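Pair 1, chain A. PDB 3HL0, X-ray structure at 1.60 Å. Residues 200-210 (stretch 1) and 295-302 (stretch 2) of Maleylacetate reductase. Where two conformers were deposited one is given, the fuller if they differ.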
# COMPACT_ATOMS: atom_id res chain seq x y z
N ALA A 200 9.00 -10.35 -23.01
CA ALA A 200 7.87 -9.45 -23.03
C ALA A 200 8.02 -8.37 -21.94
O ALA A 200 7.82 -7.19 -22.25
CB ALA A 200 6.56 -10.21 -22.87
N MSE A 201 8.41 -8.77 -20.74
CA MSE A 201 8.50 -7.78 -19.65
C MSE A 201 9.67 -6.81 -19.91
O MSE A 201 9.55 -5.62 -19.65
CB MSE A 201 8.64 -8.45 -18.29
CG MSE A 201 7.63 -9.57 -17.98
SE MSE A 201 5.76 -9.02 -18.08
CE MSE A 201 6.08 -7.22 -17.36
N ILE A 202 10.79 -7.33 -20.43
CA ILE A 202 12.00 -6.50 -20.67
C ILE A 202 11.70 -5.48 -21.77
O ILE A 202 12.12 -4.31 -21.68
CB ILE A 202 13.23 -7.38 -20.94
CG1 ILE A 202 13.63 -8.05 -19.63
CG2 ILE A 202 14.43 -6.60 -21.46
CD1 ILE A 202 14.68 -9.21 -19.83
N GLU A 203 10.93 -5.89 -22.76
CA GLU A 203 10.50 -4.98 -23.81
C GLU A 203 9.51 -3.92 -23.32
O GLU A 203 9.68 -2.71 -23.63
CB GLU A 203 9.89 -5.78 -24.97
CG GLU A 203 9.48 -4.89 -26.12
CD GLU A 203 9.04 -5.69 -27.33
OE1 GLU A 203 7.83 -5.83 -27.53
OE2 GLU A 203 9.93 -6.19 -28.06
N ALA A 204 8.50 -4.36 -22.58
CA ALA A 204 7.33 -3.55 -22.26
C ALA A 204 7.55 -2.61 -21.10
O ALA A 204 7.08 -1.47 -21.16
CB ALA A 204 6.09 -4.41 -21.98
N LEU A 205 8.20 -3.05 -20.01
CA LEU A 205 8.22 -2.20 -18.81
C LEU A 205 8.88 -0.82 -19.02
O LEU A 205 8.32 0.13 -18.51
CB LEU A 205 8.88 -2.95 -17.62
CG LEU A 205 8.01 -4.12 -17.15
CD1 LEU A 205 8.80 -5.01 -16.16
CD2 LEU A 205 6.66 -3.68 -16.51
N PRO A 206 10.01 -0.72 -19.77
CA PRO A 206 10.59 0.63 -20.00
C PRO A 206 9.65 1.55 -20.77
O PRO A 206 9.64 2.79 -20.53
CB PRO A 206 11.84 0.35 -20.84
CG PRO A 206 12.22 -1.07 -20.41
CD PRO A 206 10.88 -1.76 -20.34
N VAL A 207 8.86 0.97 -21.68
CA VAL A 207 7.84 1.74 -22.42
C VAL A 207 6.68 2.16 -21.56
O VAL A 207 6.25 3.34 -21.59
CB VAL A 207 7.34 0.97 -23.66
CG1 VAL A 207 6.29 1.84 -24.46
CG2 VAL A 207 8.54 0.65 -24.56
N VAL A 208 6.18 1.24 -20.74
CA VAL A 208 5.14 1.56 -19.77
C VAL A 208 5.57 2.70 -18.81
O VAL A 208 4.74 3.56 -18.47
CB VAL A 208 4.71 0.27 -18.96
CG1 VAL A 208 3.82 0.65 -17.79
CG2 VAL A 208 3.99 -0.67 -19.92
N ARG A 209 6.84 2.72 -18.42
CA ARG A 209 7.32 3.73 -17.46
C ARG A 209 7.13 5.13 -18.06
O ARG A 209 6.63 6.04 -17.37
CB ARG A 209 8.78 3.51 -17.12
CG ARG A 209 9.21 4.40 -15.97
CD ARG A 209 10.71 4.40 -15.84
NE ARG A 209 11.04 5.34 -14.78
CZ ARG A 209 12.27 5.63 -14.36
NH1 ARG A 209 13.33 5.06 -14.90
NH2 ARG A 209 12.44 6.50 -13.36
N GLN A 210 7.49 5.27 -19.34
CA GLN A 210 7.44 6.57 -20.03
C GLN A 210 6.03 6.89 -20.52
O GLN A 210 5.63 8.08 -20.64
CB GLN A 210 8.52 6.65 -21.13
CG GLN A 210 8.36 5.70 -22.33
CD GLN A 210 9.69 5.42 -23.06
OE1 GLN A 210 10.77 5.73 -22.54
NE2 GLN A 210 9.60 4.83 -24.27
N ASP A 295 20.87 -3.68 -13.51
CA ASP A 295 20.90 -2.55 -14.44
C ASP A 295 19.52 -2.29 -15.04
O ASP A 295 19.10 -1.14 -15.19
CB ASP A 295 21.92 -2.79 -15.57
CG ASP A 295 23.36 -2.86 -15.07
OD1 ASP A 295 23.64 -2.43 -13.93
OD2 ASP A 295 24.23 -3.35 -15.84
N PHE A 296 18.80 -3.39 -15.36
CA PHE A 296 17.46 -3.23 -15.92
C PHE A 296 16.51 -2.58 -14.90
O PHE A 296 15.74 -1.68 -15.25
CB PHE A 296 16.93 -4.61 -16.38
CG PHE A 296 15.52 -4.58 -16.86
CD1 PHE A 296 15.17 -3.99 -18.09
CD2 PHE A 296 14.50 -5.10 -16.08
CE1 PHE A 296 13.85 -3.95 -18.52
CE2 PHE A 296 13.18 -5.05 -16.50
CZ PHE A 296 12.83 -4.50 -17.71
N ALA A 297 16.57 -3.01 -13.65
CA ALA A 297 15.73 -2.45 -12.60
C ALA A 297 16.02 -0.96 -12.43
O ALA A 297 15.11 -0.19 -12.17
CB ALA A 297 15.98 -3.21 -11.26
N ALA A 298 17.29 -0.58 -12.61
CA ALA A 298 17.66 0.82 -12.48
C ALA A 298 17.04 1.62 -13.64
O ALA A 298 16.59 2.74 -13.38
CB ALA A 298 19.20 0.99 -12.45
N ARG A 299 16.99 1.06 -14.85
CA ARG A 299 16.29 1.73 -15.99
C ARG A 299 14.82 1.96 -15.64
O ARG A 299 14.19 2.88 -16.17
CB ARG A 299 16.40 0.92 -17.31
CG ARG A 299 17.81 0.77 -17.93
CD ARG A 299 17.74 -0.17 -19.17
NE ARG A 299 16.73 0.31 -20.14
CZ ARG A 299 16.02 -0.45 -20.97
NH1 ARG A 299 16.14 -1.78 -20.98
NH2 ARG A 299 15.17 0.14 -21.80
N LEU A 300 14.23 1.12 -14.79
CA LEU A 300 12.81 1.27 -14.48
C LEU A 300 12.58 2.20 -13.29
O LEU A 300 11.44 2.54 -12.97
CB LEU A 300 12.17 -0.09 -14.14
CG LEU A 300 12.34 -1.22 -15.14
CD1 LEU A 300 11.57 -2.41 -14.61
CD2 LEU A 300 11.83 -0.80 -16.55
N GLY A 301 13.67 2.55 -12.61
CA GLY A 301 13.58 3.32 -11.37
C GLY A 301 13.02 2.57 -10.17
O GLY A 301 12.46 3.16 -9.25
N ALA A 302 13.15 1.24 -10.17
CA ALA A 302 12.64 0.45 -9.06
C ALA A 302 13.56 0.59 -7.84
O ALA A 302 14.77 0.90 -7.97
CB ALA A 302 12.59 -1.04 -9.49
O HOH W 1 14.09 -3.11 -22.91

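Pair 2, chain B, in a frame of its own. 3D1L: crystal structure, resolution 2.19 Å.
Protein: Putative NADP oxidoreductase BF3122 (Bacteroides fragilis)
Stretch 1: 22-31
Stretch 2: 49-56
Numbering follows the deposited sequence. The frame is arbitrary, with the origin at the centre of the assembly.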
# COMPACT_ATOMS: atom_id res chain seq x y z
N ALA B 22 15.84 9.96 11.27
CA ALA B 22 16.34 11.02 12.14
C ALA B 22 15.44 12.27 12.09
O ALA B 22 15.15 12.88 13.12
CB ALA B 22 17.79 11.36 11.79
N THR B 23 14.96 12.64 10.90
CA THR B 23 14.06 13.77 10.72
C THR B 23 12.79 13.59 11.55
O THR B 23 12.42 14.46 12.35
CB THR B 23 13.73 13.95 9.21
OG1 THR B 23 14.93 14.35 8.52
CG2 THR B 23 12.62 14.98 8.97
N ASN B 24 12.15 12.44 11.42
CA ASN B 24 10.94 12.14 12.17
C ASN B 24 11.18 12.03 13.68
O ASN B 24 10.42 12.57 14.46
CB ASN B 24 10.29 10.86 11.61
CG ASN B 24 9.55 11.11 10.30
OD1 ASN B 24 8.45 11.66 10.29
ND2 ASN B 24 10.16 10.69 9.18
N LEU B 25 12.25 11.34 14.07
CA LEU B 25 12.60 11.21 15.48
C LEU B 25 12.95 12.57 16.06
O LEU B 25 12.60 12.86 17.17
CB LEU B 25 13.76 10.23 15.67
CG LEU B 25 14.29 9.98 17.09
CD1 LEU B 25 13.19 9.50 18.07
CD2 LEU B 25 15.42 8.97 17.06
N ALA B 26 13.65 13.40 15.31
CA ALA B 26 13.96 14.76 15.81
C ALA B 26 12.72 15.60 16.01
O ALA B 26 12.60 16.27 17.02
CB ALA B 26 14.98 15.49 14.91
N LYS B 27 11.78 15.56 15.07
CA LYS B 27 10.53 16.34 15.19
C LYS B 27 9.68 15.91 16.40
O LYS B 27 9.16 16.76 17.12
CB LYS B 27 9.72 16.26 13.89
CG LYS B 27 10.30 17.13 12.75
CD LYS B 27 9.84 16.63 11.35
CE LYS B 27 8.44 17.07 10.98
NZ LYS B 27 8.09 16.82 9.54
N ALA B 28 9.58 14.60 16.64
CA ALA B 28 8.84 14.07 17.76
C ALA B 28 9.46 14.50 19.10
O ALA B 28 8.74 14.89 20.02
CB ALA B 28 8.73 12.56 17.66
N LEU B 29 10.80 14.46 19.20
CA LEU B 29 11.50 14.96 20.39
C LEU B 29 11.27 16.45 20.63
O LEU B 29 10.93 16.84 21.73
CB LEU B 29 12.99 14.67 20.30
CG LEU B 29 13.38 13.19 20.36
CD1 LEU B 29 14.79 12.98 19.75
CD2 LEU B 29 13.30 12.70 21.80
N TYR B 30 11.48 17.26 19.59
CA TYR B 30 11.20 18.71 19.57
C TYR B 30 9.76 19.09 19.98
O TYR B 30 9.54 20.04 20.76
CB TYR B 30 11.54 19.25 18.17
CG TYR B 30 11.12 20.65 17.87
CD1 TYR B 30 11.82 21.74 18.40
CD2 TYR B 30 10.03 20.90 17.03
CE1 TYR B 30 11.44 23.02 18.11
CE2 TYR B 30 9.65 22.19 16.74
CZ TYR B 30 10.35 23.25 17.28
OH TYR B 30 9.98 24.54 17.00
N ARG B 31 8.78 18.36 19.46
CA ARG B 31 7.38 18.59 19.81
C ARG B 31 7.07 18.24 21.26
O ARG B 31 6.18 18.85 21.87
CB ARG B 31 6.45 17.82 18.87
CG ARG B 31 6.36 18.45 17.49
CD ARG B 31 5.79 17.50 16.46
NE ARG B 31 5.73 18.17 15.16
CZ ARG B 31 5.79 17.56 13.98
NH1 ARG B 31 5.91 16.24 13.89
NH2 ARG B 31 5.72 18.29 12.86
N GLU B 49 17.86 21.67 6.40
CA GLU B 49 16.43 21.35 6.37
C GLU B 49 15.98 20.86 7.72
O GLU B 49 15.01 21.37 8.28
CB GLU B 49 16.11 20.30 5.29
CG GLU B 49 15.94 20.89 3.92
CD GLU B 49 15.68 19.84 2.83
OE1 GLU B 49 15.60 20.26 1.64
OE2 GLU B 49 15.54 18.62 3.15
N LEU B 50 16.71 19.89 8.26
CA LEU B 50 16.31 19.37 9.57
C LEU B 50 16.49 20.38 10.71
O LEU B 50 15.64 20.48 11.58
CB LEU B 50 16.99 18.02 9.89
CG LEU B 50 16.57 17.43 11.26
CD1 LEU B 50 15.01 17.39 11.44
CD2 LEU B 50 17.18 16.05 11.43
N ALA B 51 17.60 21.11 10.72
CA ALA B 51 17.87 22.06 11.81
C ALA B 51 16.83 23.16 11.92
O ALA B 51 16.48 23.61 13.02
CB ALA B 51 19.25 22.66 11.66
N GLN B 52 16.33 23.61 10.78
CA GLN B 52 15.29 24.64 10.77
C GLN B 52 13.98 24.15 11.36
O GLN B 52 13.21 24.95 11.91
CB GLN B 52 14.96 25.03 9.36
CG GLN B 52 15.91 25.94 8.73
CD GLN B 52 15.45 26.25 7.33
OE1 GLN B 52 16.23 26.14 6.38
NE2 GLN B 52 14.16 26.60 7.19
N LYS B 53 13.71 22.85 11.20
CA LYS B 53 12.46 22.29 11.68
C LYS B 53 12.43 22.21 13.21
O LYS B 53 11.37 22.26 13.82
CB LYS B 53 12.21 20.91 11.06
CG LYS B 53 11.85 20.97 9.57
CD LYS B 53 12.05 19.60 8.90
CE LYS B 53 11.81 19.65 7.38
NZ LYS B 53 12.05 18.27 6.82
N VAL B 54 13.60 22.10 13.83
CA VAL B 54 13.68 21.77 15.25
C VAL B 54 14.50 22.82 15.97
O VAL B 54 15.01 22.58 17.08
CB VAL B 54 14.30 20.37 15.50
CG1 VAL B 54 13.41 19.26 14.89
CG2 VAL B 54 15.73 20.29 14.94
N GLU B 55 14.60 23.98 15.31
CA GLU B 55 15.29 25.16 15.81
C GLU B 55 16.68 24.88 16.35
O GLU B 55 16.99 25.31 17.45
CB GLU B 55 14.43 25.89 16.86
CG GLU B 55 13.14 26.43 16.26
CD GLU B 55 12.23 27.06 17.28
OE1 GLU B 55 11.47 26.33 17.96
OE2 GLU B 55 12.25 28.31 17.37
N ALA B 56 17.50 24.20 15.55
CA ALA B 56 18.84 23.74 15.97
C ALA B 56 19.93 24.37 15.13
O ALA B 56 19.65 24.80 14.02
CB ALA B 56 18.94 22.21 15.79
O HOH W 2 14.85 16.96 7.20

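Both pairs set a long helix beside the last turns of a second helix that runs in nearly the same direction. The angle between axes is 24° in pair 1 and 13° in pair 2, with closest approaches of 9.9 and 10.1 Å. After superposition the N, CA and C atoms of 14 central residues agree to 0.7 Å. In both, a residue with positive phi follows near the end of the second helix, Gly A301 in pair 1 and Glu B55 in pair 2.

Phe A296 matches Leu B50. Both side chains point toward the first helix with chi1 in t. In pair 1 the aromatic ring takes Ile A202 over one face, with CG1 of Ile A202 4.3 Å from the centroid of the Phe A296 ring. CE1 of Phe A296 also lies 3.8 Å from CG of Pro A206. In pair 2 the smaller Leu B50 has a closer backbone beside it: CA of Leu B50 is 6.1 Å from CA of Thr B23, whereas CA of Phe A296 is 7.9 Å from CA of Ile A202, the matching pair. CD1 of Leu B50 reaches CA of Thr B23 at 3.8 Å and CB of Ala B26 at 4.0 Å.

Leu A205 matches Ala B26, and Leu A300 matches Val B54. Pair 1 packs leucine against leucine, with CB of Leu A205 3.8 Å from CD2 of Leu A300. Pair 2 fills the same place with smaller side chains. CB of Ala B26 is 4.1 Å from CG1 of Val B54.

Pro A206 matches Lys B27. The proline nitrogen has no hydrogen to give to the turn before, and the helix is kinked there. Its ring lies over one face of the Arg A299 guanidinium, and CB of Pro A206 is 3.5 Å from NH2 of Arg A299. Lys B27 meets Lys B53, the match of Arg A299, through the aliphatic parts of both chains, CD of Lys B27 to CD of Lys B53 at 4.4 Å.

Arg A209 and Tyr B30 match closely. Both point toward the second helix with chi1 in t, and each makes a hydrogen bond to the second stretch. NH1 of Arg A209 donates to the backbone O of Arg A299 at 2.7 Å. OH of Tyr B30 donates to the side-chain OE1 of Glu B55 at 2.5 Å. CA of Val B54 also lies over one face of the Tyr B30 ring, 3.8 Å from the centroid. Gly A301 forms part of a Schellman motif, and its N lies over one face of the Arg A209 guanidinium. An ideal CB on Gly A301 would fall 2.6 Å from NH2 of Arg A209, a clash.

Each pair has a bridging water. Water 1 donates to O of Ile A202 and accepts from NH1 of Arg A299. Water 2 donates to OG1 of Thr B23 and accepts from NZ of Lys B53. The bridged positions match, but one uses a backbone oxygen and the other a side-chain hydroxyl.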